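Local coordinates for hypothetical protein (ST2072) (Sulfolobus tokodaii, PDB 1VE0) that is of uncharacterised function but binds zinc ions and belongs to the YjbQ (UPF0047) family, at residues K6-K11 against R125-K130. Residues are numbered along the deposited sequence; the frame is centred on the assembly and turned at random.
Sequences KEFTVK and RTVLVK. With SO4 (sulfate ion), chain B.
The aromatic ring of F8 lies against V127, the two side chains side by side and pointing the same way. V127 CB sits over one ring face, offset toward the rim, in a CH-pi contact 3.8 Å from the centroid of the F8 ring. CG of F8 stands between the backbone N and the carbonyl carbon (chi1 62°), which swings the ring across toward the other strand. The edge of the F8 ring at CE2 meets V129 CG2 at 3.7 Å. A flat, wide group suits this place because it spans two beta-branched valines while also touching Q24 and V25 of helix 22-28. An alanine here would probably leave a gap over V127 and beside V129, and take packing from Q24 and V25.

F8 and V127 form a hydrogen-bonded antiparallel pair: V127 N donates to F8 O over 2.8 Å, nearly straight at 178°, and F8 N returns a bond to V127 O. K6 with V129 and V10 with R125 are bonded likewise, setting strand 124-133 between 2-11, an outermost strand within this chain, and 35-41 in an antiparallel five-stranded sheet. Strand alternation puts F8, V10, V127 and V129 on the face helix 22-28 covers here, and E7, T9, T126 and L128 on the other.

On that second face the extended chain of E7 lays its CG 3.8 Å from L128 CD1; OE2 lies near T126 CG2, while OE1 makes a long, weak ion pair with K42. T9 CG2 meets T126 OG1 at 3.6 Å; threonine, beta-branched and polar, suits a strand face partly open to solvent.

V10 CG2 rests on the backbone carbonyl and CB of R125, 4.1 Å from CB, the side chains crossing at about a right angle. Bent at chi2 (-58°), R125 suits its place by having several donors: NE salt-bridges E118, NH1 bonds T45, and NH2 donates over 2.9 Å to O2 of a sulfate, probably from the crystallisation liquor, that H43, T44, T45 and R123 also hold.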
# COMPACT_ATOMS: atom_id res chain seq x y z
N LYS A 6 19.25 0.30 -6.79
CA LYS A 6 19.43 0.73 -8.17
C LYS A 6 18.25 1.55 -8.66
O LYS A 6 17.09 1.20 -8.41
CB LYS A 6 19.64 -0.48 -9.08
CG LYS A 6 20.92 -1.25 -8.77
CD LYS A 6 21.49 -1.93 -10.02
CE LYS A 6 20.73 -3.20 -10.38
NZ LYS A 6 21.06 -4.38 -9.50
N GLU A 7 18.56 2.63 -9.37
CA GLU A 7 17.54 3.52 -9.91
C GLU A 7 17.55 3.55 -11.43
O GLU A 7 18.59 3.33 -12.05
CB GLU A 7 17.77 4.95 -9.40
CG GLU A 7 17.66 5.13 -7.89
CD GLU A 7 17.81 6.58 -7.46
OE1 GLU A 7 17.52 6.89 -6.29
OE2 GLU A 7 18.22 7.42 -8.30
N PHE A 8 16.39 3.79 -12.02
CA PHE A 8 16.28 3.92 -13.47
C PHE A 8 15.19 4.96 -13.71
O PHE A 8 14.39 5.23 -12.82
CB PHE A 8 15.95 2.58 -14.14
CG PHE A 8 14.63 1.98 -13.73
CD1 PHE A 8 13.44 2.39 -14.33
CD2 PHE A 8 14.58 0.97 -12.77
CE1 PHE A 8 12.22 1.80 -13.99
CE2 PHE A 8 13.36 0.36 -12.41
CZ PHE A 8 12.18 0.78 -13.03
N THR A 9 15.17 5.57 -14.90
CA THR A 9 14.17 6.59 -15.21
C THR A 9 13.28 6.17 -16.37
O THR A 9 13.67 5.37 -17.22
CB THR A 9 14.82 7.94 -15.60
OG1 THR A 9 15.61 7.77 -16.78
CG2 THR A 9 15.70 8.48 -14.49
N VAL A 10 12.07 6.71 -16.39
CA VAL A 10 11.14 6.43 -17.46
C VAL A 10 10.50 7.77 -17.78
O VAL A 10 10.23 8.57 -16.89
CB VAL A 10 10.04 5.42 -17.06
CG1 VAL A 10 10.67 4.07 -16.76
CG2 VAL A 10 9.26 5.93 -15.87
N LYS A 11 10.27 8.01 -19.06
CA LYS A 11 9.68 9.26 -19.48
C LYS A 11 8.19 9.09 -19.69
O LYS A 11 7.77 8.29 -20.54
CB LYS A 11 10.35 9.72 -20.78
CG LYS A 11 10.60 11.20 -20.87
CD LYS A 11 9.32 11.99 -20.79
CE LYS A 11 9.62 13.48 -20.71
NZ LYS A 11 10.43 13.79 -19.49
N ARG A 125 10.44 10.34 -14.75
CA ARG A 125 10.25 9.82 -13.41
C ARG A 125 11.36 8.87 -13.05
O ARG A 125 11.82 8.08 -13.88
CB ARG A 125 8.90 9.11 -13.29
CG ARG A 125 7.71 10.01 -13.55
CD ARG A 125 7.70 11.19 -12.57
NE ARG A 125 6.38 11.81 -12.50
CZ ARG A 125 5.98 12.58 -11.49
NH1 ARG A 125 4.76 13.11 -11.49
NH2 ARG A 125 6.81 12.83 -10.48
N THR A 126 11.78 8.92 -11.80
CA THR A 126 12.83 8.03 -11.34
C THR A 126 12.25 6.94 -10.46
O THR A 126 11.43 7.21 -9.58
CB THR A 126 13.87 8.80 -10.53
OG1 THR A 126 14.47 9.81 -11.36
CG2 THR A 126 14.96 7.85 -10.02
N VAL A 127 12.66 5.70 -10.71
CA VAL A 127 12.21 4.58 -9.90
C VAL A 127 13.38 3.98 -9.14
O VAL A 127 14.42 3.68 -9.73
CB VAL A 127 11.58 3.46 -10.77
CG1 VAL A 127 11.17 2.27 -9.88
CG2 VAL A 127 10.36 3.99 -11.51
N LEU A 128 13.23 3.83 -7.84
CA LEU A 128 14.28 3.20 -7.04
C LEU A 128 13.86 1.76 -6.71
O LEU A 128 12.74 1.52 -6.24
CB LEU A 128 14.50 3.96 -5.73
CG LEU A 128 15.23 3.21 -4.61
CD1 LEU A 128 16.70 2.95 -4.99
CD2 LEU A 128 15.14 4.02 -3.33
N VAL A 129 14.75 0.81 -6.99
CA VAL A 129 14.48 -0.58 -6.66
C VAL A 129 15.51 -0.93 -5.58
O VAL A 129 16.72 -1.01 -5.83
CB VAL A 129 14.64 -1.54 -7.86
CG1 VAL A 129 14.29 -2.97 -7.42
CG2 VAL A 129 13.72 -1.10 -9.01
N LYS A 130 15.01 -1.10 -4.37
CA LYS A 130 15.85 -1.41 -3.23
C LYS A 130 15.54 -2.84 -2.86
O LYS A 130 14.45 -3.13 -2.35
CB LYS A 130 15.49 -0.46 -2.07
CG LYS A 130 16.39 -0.56 -0.87
CD LYS A 130 17.13 0.73 -0.65
CE LYS A 130 17.92 0.71 0.63
NZ LYS A 130 18.88 1.83 0.65
S SO4 B . 7.06 15.04 -7.37
O1 SO4 B . 8.45 14.86 -7.82
O2 SO4 B . 6.23 13.93 -7.86
O3 SO4 B . 6.54 16.31 -7.91
O4 SO4 B . 7.01 15.06 -5.89